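AbiEi antitoxin C-terminal domain-containing protein (PDB 1ZEL) is of unknown function but probably binds DNA through a winged-helix region and carries a domain of the AbiEi antitoxin family. Local coordinates at residues E184-Q189 with A195-W200; C214-L219 with Y236-G241; D202-L207 with V289-V294; I147-A152 with S224-S229. All coordinates share one frame; numbering follows the deposited sequence. Where two conformers were deposited one is given.

Interactions 1 and 2 are buried. Interactions 3 and 4 lie partly open, nearer the surface. Interaction 1 ties helix 183-192 to the loop that follows it, with an amide, a serine and a water. It touches all three others: Glu184 reaches interaction 2, Trp200 and Phe197 reach interaction 3, and Gln189 and Val188 reach interaction 4. Interaction 2 uses the end of helix 228-240, interaction 4 the residues leading into it. Interaction 2 packs leucines beside a carboxylate, whereas interaction 4 sets an arginine against an isoleucine, a proline and a tryptophan. Interaction 3 is wholly apolar across its interface and brings in the C-terminal helix 288-296. Interactions 3 and 4 do not touch.

Interaction 1. Residues E184-Q189 with A195-W200; sequences EALLVQ and ASFGPW
The contact belongs to the link between two consecutive helices, 183-192 and 200-203, in which Gln189 of the first holds Ser196 of the intervening loop. Gln189 NE2 donates to Ser196 OG at 3.1 Å. The bond is nearly straight (172°), and the serine oxygen lies almost in the amide plane. CG of Gln189 stands trans to its own backbone N (chi1 179°) and the chain runs on extended, which carries the amide across to the loop. A water widens the grip: it accepts from Gln189 NE2 at 2.8 Å and donates to Ser196 O at 2.8 Å. The other end of the amide, OE1, is bonded to Gly106 N. With partners at both ends, the amide is fixed in its rotation. Ser196 OG is also hydrogen-bonded to Arg193 O, on the backbone just after that helix. Beside this polar group the contact is apolar. Leu186 CD1 approaches the Phe197 ring obliquely, 4.4 Å from CE1. Pro199 CD lies over one face of that ring, 3.8 Å above its plane. Helix 106-113 closes over the apolar part, where Ala110 touches both Leu186 and Phe197. Helices 216-223 and 228-240 pack on other sides of helix 183-192.

Interaction 2. Residues C214-L219 with Y236-G241; sequences CSDERL and YLLDSG. With FMT (formic acid), chain J.
A carboxylate oxygen rests against a leucine methyl here: Asp216 OD1 lies 3.8 Å from Leu238 CD1, and no hydrogen bond joins the two segments. The contact is helix-to-helix packing in an all-helical part of the AbiEi-family region. It joins the first turn of helix 216-223 to the last turns of helix 228-240. The charge of Asp216 is met elsewhere, by a salt bridge from OD1 to Arg246 of helix 244-251. Arg246 also touches Leu238, so the leucine lies beside the ion pair. The apolar half of the contact is Leu219 with Leu238. These two side chains reach toward each other tip to tip, and Leu219 CD1 comes 3.9 Å from Leu238 CD2. Both CG atoms stand trans to their carbonyl carbons (chi1 -77° and -67°), and both CB atoms point toward the other helix. Leu250 and Val211 also touch Leu238.

Ser215 is the N-cap of helix 216-223. Its OG accepts a weak capping bond from Arg218 N at 3.4 Å. The same hydroxyl donates to a formic acid molecule, probably from the crystallisation liquor, at 2.6 Å from Ser215 OG to its O2. At the end of the other helix, Tyr236 O takes two bonds, from Ser240 N and from Ser240 OG, which approach from opposite faces of the carbonyl plane; Ser240 OG is 2.8 Å from Tyr236 O.

Interaction 3. Residues D202-L207 with V289-V294; sequences DLVPHL and VPLLRV
His206 N donates to Leu203 O at 2.8 Å, and this bond spans the turn that presents Val204 and Pro205 to Leu291 and Leu292. The turn is a short 3-10 segment between helix 200-203 and helix 207-212. It packs on the C-terminal helix 288-296, where the backbone bond from Arg293 N to Val289 O, also 2.8 Å, encloses both leucines. Nothing polar crosses the interface. Val204 is the centre of the contact, and its CB points at the opposing helix. One branch does the touching: Val204 CG2 lies 3.9 Å from Leu291 CB, where the side chains cross at about a right angle. Val204 CG2 is also 3.9 Å from Leu292 CD2, there at a slant. CG1 of Val204 is trans to the carbonyl carbon (chi1 -69°), and CG2 takes the place between backbone N and carbonyl carbon. One methyl of Val204 thus touches two successive leucines. Ile295, one turn on from Leu291 and Leu292, also touches Val204 and Pro205. Leu207 continues the apolar surface toward Val288 and toward Leu237 of helix 228-240. The CD2 methyl of Leu292 lies 4.1 Å from Pro205 N, beside the peptide link between Val204 and Pro205.

Interaction 4. Residues I147-A152 with S224-S229; sequences IPWNAA and SGRPTS. With FMT (formic acid), chain G; FMT (formic acid), chain H.
Arg226 lays its guanidinium among Ile147, Pro148 and Trp149. Ile147 CG2 covers one face of the group, 3.6 Å from Arg226 NE. Pro148 CG comes obliquely, 3.7 Å from Arg226 NH2, and the two side chains slide past each other in opposite directions. Trp149 NE1 is 3.6 Å from Arg226 NH1, with the indole and guanidinium planes 79° apart, so the two do not stack. Ile147 CG2 also sits over the centre of the indole, 3.7 Å above its plane, and so touches both flat groups. The arginine chain bends twice (chi2 -71°, chi3 70°), which turns its end toward residues 147-149. A formic acid molecule, probably from the crystallisation liquor, takes a weak bond from Arg226 NH2.

Further out, Leu222 O accepts from both Trp149 NE1 and Arg226 NH1. This shared acceptor sets the two donors side by side. Val188 and Thr192 of helix 183-192 touch Trp149 and Arg226 respectively. Within 147-152, Asn150 OD1 accepts from Ala152 N at 2.7 Å in an Asx turn. Leu222 lies in the last turn of helix 216-223, so this is consistent with side-chain capping of a helix C-terminus, joining the loop after strand 142-145 to the link into helix 228-240.

Interaction 1. Residues E184-Q189 with A195-W200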
loop_
_atom_site.group_PDB
_atom_site.type_symbol
_atom_site.label_atom_id
_atom_site.label_comp_id
_atom_site.label_asym_id
_atom_site.label_seq_id
_atom_site.Cartn_x
_atom_site.Cartn_y
_atom_site.Cartn_z
ATOM N N GLU A 184 0.446 -13.822 1.632
ATOM C CA GLU A 184 -0.270 -14.356 2.778
ATOM C C GLU A 184 -0.984 -13.266 3.552
ATOM O O GLU A 184 -2.166 -13.390 3.855
ATOM C CB GLU A 184 0.659 -15.167 3.691
ATOM C CG GLU A 184 1.204 -16.405 2.979
ATOM C CD GLU A 184 2.602 -16.195 2.424
ATOM O OE1 GLU A 184 3.009 -15.025 2.294
ATOM O OE2 GLU A 184 3.288 -17.198 2.126
ATOM N N ALA A 185 -0.288 -12.172 3.833
ATOM C CA ALA A 185 -0.908 -11.100 4.610
ATOM C C ALA A 185 -1.999 -10.417 3.798
ATOM O O ALA A 185 -3.028 -10.018 4.344
ATOM C CB ALA A 185 0.132 -10.108 5.125
ATOM N N LEU A 186 -1.784 -10.314 2.488
ATOM C CA LEU A 186 -2.815 -9.786 1.608
ATOM C C LEU A 186 -4.068 -10.656 1.660
ATOM O O LEU A 186 -5.174 -10.144 1.847
ATOM C CB LEU A 186 -2.305 -9.708 0.172
ATOM C CG LEU A 186 -3.370 -9.360 -0.866
ATOM C CD1 LEU A 186 -3.964 -7.943 -0.672
ATOM C CD2 LEU A 186 -2.746 -9.526 -2.205
ATOM N N LEU A 187 -3.893 -11.968 1.535
ATOM C CA LEU A 187 -5.038 -12.859 1.480
ATOM C C LEU A 187 -5.770 -12.778 2.819
ATOM O O LEU A 187 -7.009 -12.718 2.868
ATOM C CB LEU A 187 -4.601 -14.298 1.189
ATOM C CG LEU A 187 -5.695 -15.314 0.852
ATOM C CD1 LEU A 187 -5.158 -16.393 -0.107
ATOM C CD2 LEU A 187 -6.244 -15.948 2.169
ATOM N N VAL A 188 -5.019 -12.800 3.914
ATOM C CA VAL A 188 -5.669 -12.725 5.228
ATOM C C VAL A 188 -6.386 -11.383 5.410
ATOM O O VAL A 188 -7.473 -11.324 5.980
ATOM C CB VAL A 188 -4.703 -13.017 6.372
ATOM C CG1 VAL A 188 -5.385 -12.762 7.712
ATOM C CG2 VAL A 188 -4.232 -14.497 6.268
ATOM N N GLN A 189 -5.796 -10.318 4.890
ATOM C CA GLN A 189 -6.416 -9.003 4.996
ATOM C C GLN A 189 -7.779 -9.011 4.325
ATOM O O GLN A 189 -8.780 -8.601 4.911
ATOM C CB GLN A 189 -5.549 -7.930 4.330
ATOM C CG GLN A 189 -6.193 -6.534 4.416
ATOM C CD GLN A 189 -5.705 -5.594 3.350
ATOM O OE1 GLN A 189 -4.554 -5.651 2.950
ATOM N NE2 GLN A 189 -6.579 -4.703 2.892
ATOM N N ALA A 195 -14.222 -5.573 2.846
ATOM C CA ALA A 195 -14.618 -4.199 2.484
ATOM C C ALA A 195 -13.400 -3.268 2.439
ATOM O O ALA A 195 -13.463 -2.176 1.838
ATOM C CB ALA A 195 -15.693 -3.645 3.475
ATOM N N SER A 196 -12.285 -3.726 3.023
ATOM C CA SER A 196 -11.054 -2.963 3.026
ATOM C C SER A 196 -10.367 -3.004 1.677
ATOM O O SER A 196 -9.448 -2.215 1.424
ATOM C CB SER A 196 -10.091 -3.475 4.097
ATOM O OG SER A 196 -9.523 -4.711 3.710
ATOM N N PHE A 197 -10.820 -3.906 0.808
ATOM C CA PHE A 197 -10.185 -4.085 -0.493
ATOM C C PHE A 197 -11.125 -3.618 -1.602
ATOM O O PHE A 197 -12.305 -3.983 -1.622
ATOM C CB PHE A 197 -9.787 -5.546 -0.681
ATOM C CG PHE A 197 -9.019 -5.808 -1.944
ATOM C CD1 PHE A 197 -7.631 -5.657 -1.989
ATOM C CD2 PHE A 197 -9.673 -6.273 -3.067
ATOM C CE1 PHE A 197 -6.916 -5.939 -3.174
ATOM C CE2 PHE A 197 -8.980 -6.542 -4.249
ATOM C CZ PHE A 197 -7.608 -6.390 -4.304
ATOM N N GLY A 198 -10.614 -2.799 -2.513
ATOM C CA GLY A 198 -11.470 -2.181 -3.539
ATOM C C GLY A 198 -11.670 -2.976 -4.826
ATOM O O GLY A 198 -12.790 -3.384 -5.145
ATOM N N PRO A 199 -10.584 -3.214 -5.584
ATOM C CA PRO A 199 -10.774 -3.807 -6.927
ATOM C C PRO A 199 -10.954 -5.341 -6.960
ATOM O O PRO A 199 -10.181 -6.067 -7.604
ATOM C CB PRO A 199 -9.524 -3.344 -7.678
ATOM C CG PRO A 199 -8.445 -3.271 -6.587
ATOM C CD PRO A 199 -9.163 -2.915 -5.293
ATOM N N TRP A 200 -11.994 -5.833 -6.287
ATOM C CA TRP A 200 -12.281 -7.274 -6.294
ATOM C C TRP A 200 -12.402 -7.867 -7.694
ATOM O O TRP A 200 -11.857 -8.935 -7.960
ATOM C CB TRP A 200 -13.539 -7.584 -5.472
ATOM C CG TRP A 200 -13.249 -7.656 -4.011
ATOM C CD1 TRP A 200 -13.409 -6.662 -3.104
ATOM C CD2 TRP A 200 -12.689 -8.765 -3.308
ATOM N NE1 TRP A 200 -13.019 -7.089 -1.862
ATOM C CE2 TRP A 200 -12.577 -8.384 -1.957
ATOM C CE3 TRP A 200 -12.310 -10.054 -3.680
ATOM C CZ2 TRP A 200 -12.071 -9.243 -0.967
ATOM C CZ3 TRP A 200 -11.808 -10.908 -2.702
ATOM C CH2 TRP A 200 -11.707 -10.498 -1.357
HETATM O O HOH W 1 -6.690 -2.115 1.738
#

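Interaction 2. Residues C214-L219 with Y236-G241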
loop_
_atom_site.group_PDB
_atom_site.type_symbol
_atom_site.label_atom_id
_atom_site.label_comp_id
_atom_site.label_asym_id
_atom_site.label_seq_id
_atom_site.Cartn_x
_atom_site.Cartn_y
_atom_site.Cartn_z
ATOM N N CYS A 214 1.084 -18.615 -1.624
ATOM C CA CYS A 214 0.886 -18.554 -0.173
ATOM C C CYS A 214 1.347 -19.848 0.444
ATOM O O CYS A 214 1.003 -20.931 -0.019
ATOM C CB CYS A 214 -0.589 -18.363 0.187
ATOM S SG CYS A 214 -1.232 -16.776 -0.300
ATOM N N SER A 215 2.125 -19.714 1.505
ATOM C CA SER A 215 2.464 -20.839 2.356
ATOM C C SER A 215 1.343 -20.976 3.389
ATOM O O SER A 215 0.947 -19.998 4.050
ATOM C CB SER A 215 3.812 -20.552 3.022
ATOM O OG SER A 215 3.865 -21.151 4.286
ATOM N N ASP A 216 0.817 -22.184 3.540
ATOM C CA ASP A 216 -0.278 -22.392 4.488
ATOM C C ASP A 216 0.139 -22.198 5.955
ATOM O O ASP A 216 -0.679 -21.803 6.775
ATOM C CB ASP A 216 -0.961 -23.733 4.246
ATOM C CG ASP A 216 -1.589 -23.827 2.842
ATOM O OD1 ASP A 216 -1.783 -22.798 2.145
ATOM O OD2 ASP A 216 -1.874 -24.941 2.414
ATOM N N GLU A 217 1.405 -22.447 6.291
ATOM C CA GLU A 217 1.848 -22.152 7.660
ATOM C C GLU A 217 1.787 -20.654 7.945
ATOM O O GLU A 217 1.387 -20.246 9.031
ATOM C CB GLU A 217 3.256 -22.658 7.959
ATOM C CG GLU A 217 3.659 -22.317 9.412
ATOM C CD GLU A 217 5.075 -22.743 9.808
ATOM O OE1 GLU A 217 5.557 -23.783 9.299
ATOM O OE2 GLU A 217 5.693 -22.038 10.638
ATOM N N ARG A 218 2.218 -19.841 6.989
ATOM C CA ARG A 218 2.150 -18.378 7.176
ATOM C C ARG A 218 0.718 -17.917 7.244
ATOM O O ARG A 218 0.384 -17.077 8.068
ATOM C CB ARG A 218 2.869 -17.648 6.059
ATOM C CG ARG A 218 4.349 -17.779 6.189
ATOM C CD ARG A 218 5.050 -17.245 4.969
ATOM N NE ARG A 218 5.098 -15.787 4.963
ATOM C CZ ARG A 218 5.978 -15.061 5.642
ATOM N NH1 ARG A 218 5.944 -13.749 5.548
ATOM N NH2 ARG A 218 6.891 -15.637 6.397
ATOM N N LEU A 219 -0.143 -18.473 6.390
ATOM C CA LEU A 219 -1.574 -18.147 6.440
ATOM C C LEU A 219 -2.130 -18.397 7.839
ATOM O O LEU A 219 -2.811 -17.550 8.429
ATOM C CB LEU A 219 -2.353 -18.984 5.415
ATOM C CG LEU A 219 -2.219 -18.501 3.961
ATOM C CD1 LEU A 219 -2.972 -19.464 3.044
ATOM C CD2 LEU A 219 -2.751 -17.062 3.776
ATOM N N TYR A 236 -11.947 -20.532 1.865
ATOM C CA TYR A 236 -12.712 -20.456 0.626
ATOM C C TYR A 236 -11.929 -19.811 -0.536
ATOM O O TYR A 236 -12.094 -20.198 -1.696
ATOM C CB TYR A 236 -13.989 -19.649 0.869
ATOM C CG TYR A 236 -14.872 -19.558 -0.344
ATOM C CD1 TYR A 236 -15.536 -20.680 -0.825
ATOM C CD2 TYR A 236 -15.062 -18.345 -1.004
ATOM C CE1 TYR A 236 -16.366 -20.611 -1.940
ATOM C CE2 TYR A 236 -15.889 -18.269 -2.128
ATOM C CZ TYR A 236 -16.531 -19.402 -2.590
ATOM O OH TYR A 236 -17.355 -19.321 -3.691
ATOM N N LEU A 237 -11.101 -18.812 -0.231
ATOM C CA LEU A 237 -10.186 -18.250 -1.252
ATOM C C LEU A 237 -9.190 -19.304 -1.764
ATOM O O LEU A 237 -8.947 -19.412 -2.978
ATOM C CB LEU A 237 -9.470 -16.974 -0.723
ATOM C CG LEU A 237 -10.376 -15.720 -0.571
ATOM C CD1 LEU A 237 -9.603 -14.579 0.096
ATOM C CD2 LEU A 237 -10.978 -15.232 -1.904
ATOM N N LEU A 238 -8.659 -20.134 -0.870
ATOM C CA LEU A 238 -7.800 -21.230 -1.330
ATOM C C LEU A 238 -8.547 -22.131 -2.295
ATOM O O LEU A 238 -8.005 -22.504 -3.330
ATOM C CB LEU A 238 -7.227 -22.049 -0.175
ATOM C CG LEU A 238 -6.217 -21.358 0.754
ATOM C CD1 LEU A 238 -5.547 -22.347 1.692
ATOM C CD2 LEU A 238 -5.175 -20.606 -0.028
ATOM N N ASP A 239 -9.787 -22.472 -1.926
ATOM C CA ASP A 239 -10.661 -23.329 -2.722
ATOM C C ASP A 239 -10.884 -22.691 -4.088
ATOM O O ASP A 239 -10.679 -23.322 -5.124
ATOM C CB ASP A 239 -11.995 -23.515 -1.962
ATOM C CG ASP A 239 -12.841 -24.663 -2.510
ATOM O OD1 ASP A 239 -13.357 -24.519 -3.616
ATOM O OD2 ASP A 239 -12.976 -25.705 -1.823
ATOM N N SER A 240 -11.279 -21.420 -4.069
ATOM C CA SER A 240 -11.505 -20.628 -5.272
ATOM C C SER A 240 -10.266 -20.481 -6.171
ATOM O O SER A 240 -10.401 -20.350 -7.396
ATOM C CB SER A 240 -12.039 -19.247 -4.871
ATOM O OG SER A 240 -13.249 -19.408 -4.125
ATOM N N GLY A 241 -9.072 -20.536 -5.572
ATOM C CA GLY A 241 -7.819 -20.509 -6.339
ATOM C C GLY A 241 -7.389 -21.890 -6.768
ATOM O O GLY A 241 -6.229 -22.120 -7.112
HETATM C C FMT J . 6.963 -20.091 5.698
HETATM O O1 FMT J . 6.774 -19.462 6.743
HETATM O O2 FMT J . 6.292 -21.061 5.341
#

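Interaction 3. Residues D202-L207 with V289-V294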
loop_
_atom_site.group_PDB
_atom_site.type_symbol
_atom_site.label_atom_id
_atom_site.label_comp_id
_atom_site.label_asym_id
_atom_site.label_seq_id
_atom_site.Cartn_x
_atom_site.Cartn_y
_atom_site.Cartn_z
ATOM N N ASP A 202 -11.005 -6.943 -10.333
ATOM C CA ASP A 202 -9.657 -6.951 -10.892
ATOM C C ASP A 202 -8.821 -8.100 -10.293
ATOM O O ASP A 202 -7.898 -8.617 -10.928
ATOM C CB ASP A 202 -9.006 -5.604 -10.569
ATOM C CG ASP A 202 -8.158 -5.066 -11.696
ATOM O OD1 ASP A 202 -6.986 -4.780 -11.435
ATOM O OD2 ASP A 202 -8.661 -4.892 -12.826
ATOM N N LEU A 203 -9.135 -8.477 -9.060
ATOM C CA LEU A 203 -8.359 -9.510 -8.371
ATOM C C LEU A 203 -8.860 -10.920 -8.698
ATOM O O LEU A 203 -8.061 -11.820 -8.936
ATOM C CB LEU A 203 -8.406 -9.298 -6.854
ATOM C CG LEU A 203 -7.789 -10.412 -5.987
ATOM C CD1 LEU A 203 -6.258 -10.436 -6.138
ATOM C CD2 LEU A 203 -8.176 -10.218 -4.555
ATOM N N VAL A 204 -10.180 -11.102 -8.701
ATOM C CA VAL A 204 -10.753 -12.456 -8.666
ATOM C C VAL A 204 -10.336 -13.375 -9.816
ATOM O O VAL A 204 -10.287 -14.581 -9.607
ATOM C CB VAL A 204 -12.290 -12.510 -8.419
ATOM C CG1 VAL A 204 -12.608 -12.071 -6.993
ATOM C CG2 VAL A 204 -13.079 -11.663 -9.440
ATOM N N PRO A 205 -10.041 -12.832 -11.020
ATOM C CA PRO A 205 -9.536 -13.729 -12.076
ATOM C C PRO A 205 -8.162 -14.317 -11.776
ATOM O O PRO A 205 -7.766 -15.296 -12.412
ATOM C CB PRO A 205 -9.429 -12.801 -13.293
ATOM C CG PRO A 205 -10.423 -11.717 -13.005
ATOM C CD PRO A 205 -10.183 -11.459 -11.543
ATOM N N HIS A 206 -7.446 -13.726 -10.821
ATOM C CA HIS A 206 -6.059 -14.115 -10.503
ATOM C C HIS A 206 -5.893 -14.766 -9.133
ATOM O O HIS A 206 -4.796 -14.790 -8.604
ATOM C CB HIS A 206 -5.121 -12.898 -10.621
ATOM C CG HIS A 206 -5.335 -12.116 -11.882
ATOM N ND1 HIS A 206 -5.346 -12.711 -13.126
ATOM C CD2 HIS A 206 -5.590 -10.805 -12.089
ATOM C CE1 HIS A 206 -5.590 -11.794 -14.045
ATOM N NE2 HIS A 206 -5.731 -10.627 -13.443
ATOM N N LEU A 207 -6.976 -15.285 -8.556
ATOM C CA LEU A 207 -6.879 -16.013 -7.291
ATOM C C LEU A 207 -5.981 -17.228 -7.388
ATOM O O LEU A 207 -5.299 -17.548 -6.428
ATOM C CB LEU A 207 -8.267 -16.441 -6.772
ATOM C CG LEU A 207 -9.173 -15.312 -6.294
ATOM C CD1 LEU A 207 -10.468 -15.905 -5.810
ATOM C CD2 LEU A 207 -8.474 -14.533 -5.140
ATOM N N VAL A 289 -17.516 -15.674 -6.661
ATOM C CA VAL A 289 -18.191 -16.304 -7.818
ATOM C C VAL A 289 -19.162 -15.347 -8.559
ATOM O O VAL A 289 -19.097 -15.220 -9.787
ATOM C CB VAL A 289 -18.790 -17.691 -7.445
ATOM C CG1 VAL A 289 -19.401 -18.377 -8.663
ATOM C CG2 VAL A 289 -17.693 -18.577 -6.887
ATOM N N PRO A 290 -20.008 -14.607 -7.826
ATOM C CA PRO A 290 -20.832 -13.588 -8.500
ATOM C C PRO A 290 -20.077 -12.555 -9.368
ATOM O O PRO A 290 -20.582 -12.179 -10.438
ATOM C CB PRO A 290 -21.526 -12.883 -7.331
ATOM C CG PRO A 290 -21.576 -13.919 -6.278
ATOM C CD PRO A 290 -20.289 -14.648 -6.379
ATOM N N LEU A 291 -18.906 -12.080 -8.922
ATOM C CA LEU A 291 -18.051 -11.249 -9.777
ATOM C C LEU A 291 -17.517 -12.008 -10.979
ATOM O O LEU A 291 -17.502 -11.463 -12.078
ATOM C CB LEU A 291 -16.854 -10.655 -9.029
ATOM C CG LEU A 291 -17.157 -9.469 -8.121
ATOM C CD1 LEU A 291 -15.898 -9.045 -7.419
ATOM C CD2 LEU A 291 -17.783 -8.289 -8.880
ATOM N N LEU A 292 -17.039 -13.235 -10.760
ATOM C CA LEU A 292 -16.546 -14.068 -11.862
ATOM C C LEU A 292 -17.634 -14.300 -12.910
ATOM O O LEU A 292 -17.359 -14.375 -14.114
ATOM C CB LEU A 292 -16.041 -15.402 -11.332
ATOM C CG LEU A 292 -14.725 -15.297 -10.576
ATOM C CD1 LEU A 292 -14.407 -16.621 -9.977
ATOM C CD2 LEU A 292 -13.618 -14.855 -11.548
ATOM N N ARG A 293 -18.876 -14.397 -12.437
ATOM C CA ARG A 293 -20.033 -14.540 -13.328
ATOM C C ARG A 293 -20.341 -13.297 -14.162
ATOM O O ARG A 293 -20.712 -13.422 -15.320
ATOM C CB ARG A 293 -21.262 -15.000 -12.544
ATOM C CG ARG A 293 -21.281 -16.489 -12.426
ATOM C CD ARG A 293 -22.249 -17.030 -11.414
ATOM N NE ARG A 293 -21.888 -18.414 -11.119
ATOM C CZ ARG A 293 -22.497 -19.199 -10.238
ATOM N NH1 ARG A 293 -23.517 -18.740 -9.527
ATOM N NH2 ARG A 293 -22.065 -20.446 -10.065
ATOM N N VAL A 294 -20.187 -12.111 -13.575
ATOM C CA VAL A 294 -20.387 -10.863 -14.309
ATOM C C VAL A 294 -19.270 -10.698 -15.350
ATOM O O VAL A 294 -19.533 -10.321 -16.501
ATOM C CB VAL A 294 -20.451 -9.626 -13.366
ATOM C CG1 VAL A 294 -20.663 -8.340 -14.168
ATOM C CG2 VAL A 294 -21.562 -9.786 -12.320
#

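Interaction 4. Residues I147-A152 with S224-S229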
loop_
_atom_site.group_PDB
_atom_site.type_symbol
_atom_site.label_atom_id
_atom_site.label_comp_id
_atom_site.label_asym_id
_atom_site.label_seq_id
_atom_site.Cartn_x
_atom_site.Cartn_y
_atom_site.Cartn_z
ATOM N N ILE A 147 -5.754 -4.467 11.117
ATOM C CA ILE A 147 -5.796 -5.818 11.666
ATOM C C ILE A 147 -4.678 -5.908 12.695
ATOM O O ILE A 147 -3.545 -5.531 12.392
ATOM C CB ILE A 147 -5.623 -6.822 10.516
ATOM C CG1 ILE A 147 -6.795 -6.656 9.543
ATOM C CG2 ILE A 147 -5.495 -8.277 11.020
ATOM C CD1 ILE A 147 -6.656 -7.444 8.299
ATOM N N PRO A 148 -4.990 -6.365 13.933
ATOM C CA PRO A 148 -4.001 -6.280 15.007
ATOM C C PRO A 148 -2.902 -7.332 14.971
ATOM O O PRO A 148 -2.611 -7.964 15.996
ATOM C CB PRO A 148 -4.857 -6.428 16.279
ATOM C CG PRO A 148 -5.970 -7.291 15.851
ATOM C CD PRO A 148 -6.269 -6.933 14.422
ATOM N N TRP A 149 -2.282 -7.516 13.804
ATOM C CA TRP A 149 -1.042 -8.267 13.736
ATOM C C TRP A 149 0.058 -7.677 14.651
ATOM O O TRP A 149 0.142 -6.446 14.855
ATOM C CB TRP A 149 -0.521 -8.291 12.302
ATOM C CG TRP A 149 -1.347 -9.140 11.383
ATOM C CD1 TRP A 149 -1.784 -10.405 11.627
ATOM C CD2 TRP A 149 -1.802 -8.798 10.069
ATOM N NE1 TRP A 149 -2.485 -10.885 10.542
ATOM C CE2 TRP A 149 -2.510 -9.916 9.569
ATOM C CE3 TRP A 149 -1.668 -7.663 9.253
ATOM C CZ2 TRP A 149 -3.100 -9.926 8.298
ATOM C CZ3 TRP A 149 -2.248 -7.677 7.991
ATOM C CH2 TRP A 149 -2.962 -8.798 7.529
ATOM N N ASN A 150 0.887 -8.593 15.173
ATOM C CA ASN A 150 2.145 -8.276 15.870
ATOM C C ASN A 150 3.117 -7.482 14.971
ATOM O O ASN A 150 3.754 -8.029 14.044
ATOM C CB ASN A 150 2.798 -9.570 16.400
ATOM C CG ASN A 150 4.122 -9.315 17.110
ATOM O OD1 ASN A 150 4.489 -8.168 17.359
ATOM N ND2 ASN A 150 4.838 -10.385 17.440
ATOM N N ALA A 151 3.201 -6.181 15.255
ATOM C CA ALA A 151 4.129 -5.263 14.598
ATOM C C ALA A 151 5.601 -5.706 14.685
ATOM O O ALA A 151 6.443 -5.232 13.916
ATOM C CB ALA A 151 3.968 -3.868 15.187
ATOM N N ALA A 152 5.904 -6.608 15.619
ATOM C CA ALA A 152 7.268 -7.071 15.809
ATOM C C ALA A 152 7.659 -8.093 14.748
ATOM O O ALA A 152 8.839 -8.217 14.399
ATOM C CB ALA A 152 7.449 -7.651 17.204
ATOM N N SER A 224 -4.211 -16.447 13.032
ATOM C CA SER A 224 -4.318 -16.690 14.462
ATOM C C SER A 224 -4.799 -15.453 15.207
ATOM O O SER A 224 -4.094 -14.452 15.284
ATOM C CB SER A 224 -2.994 -17.207 15.037
ATOM O OG SER A 224 -3.126 -17.398 16.443
ATOM N N GLY A 225 -6.018 -15.515 15.738
ATOM C CA GLY A 225 -6.562 -14.401 16.518
ATOM C C GLY A 225 -7.613 -13.640 15.725
ATOM O O GLY A 225 -8.325 -12.804 16.267
ATOM N N ARG A 226 -7.703 -13.914 14.435
ATOM C CA ARG A 226 -8.769 -13.350 13.617
ATOM C C ARG A 226 -10.089 -14.070 13.963
ATOM O O ARG A 226 -10.076 -15.194 14.488
ATOM C CB ARG A 226 -8.487 -13.502 12.098
ATOM C CG ARG A 226 -7.112 -13.104 11.554
ATOM C CD ARG A 226 -6.838 -11.601 11.537
ATOM N NE ARG A 226 -6.674 -11.114 12.914
ATOM C CZ ARG A 226 -5.630 -11.361 13.698
ATOM N NH1 ARG A 226 -4.591 -12.084 13.264
ATOM N NH2 ARG A 226 -5.618 -10.878 14.937
ATOM N N PRO A 227 -11.234 -13.433 13.670
ATOM C CA PRO A 227 -12.497 -14.142 13.903
ATOM C C PRO A 227 -12.613 -15.384 13.021
ATOM O O PRO A 227 -11.899 -15.512 12.017
ATOM C CB PRO A 227 -13.552 -13.117 13.499
ATOM C CG PRO A 227 -12.843 -11.768 13.557
ATOM C CD PRO A 227 -11.445 -12.071 13.140
ATOM N N THR A 228 -13.492 -16.304 13.396
ATOM C CA THR A 228 -13.657 -17.551 12.636
ATOM C C THR A 228 -14.043 -17.279 11.202
ATOM O O THR A 228 -13.625 -17.986 10.282
ATOM C CB THR A 228 -14.688 -18.451 13.323
ATOM O OG1 THR A 228 -14.265 -18.655 14.677
ATOM C CG2 THR A 228 -14.820 -19.798 12.605
ATOM N N SER A 229 -14.844 -16.229 10.999
ATOM C CA SER A 229 -15.240 -15.820 9.654
ATOM C C SER A 229 -14.064 -15.573 8.715
ATOM O O SER A 229 -14.155 -15.872 7.526
ATOM C CB SER A 229 -16.153 -14.590 9.706
ATOM O OG SER A 229 -15.520 -13.530 10.379
HETATM C C FMT G . -8.779 -9.859 14.541
HETATM O O1 FMT G . -9.015 -9.252 13.504
HETATM O O2 FMT G . -8.437 -9.308 15.585
HETATM C C FMT H . -11.037 -18.987 14.930
HETATM O O1 FMT H . -11.887 -19.876 14.792
HETATM O O2 FMT H . -9.847 -19.217 15.159
#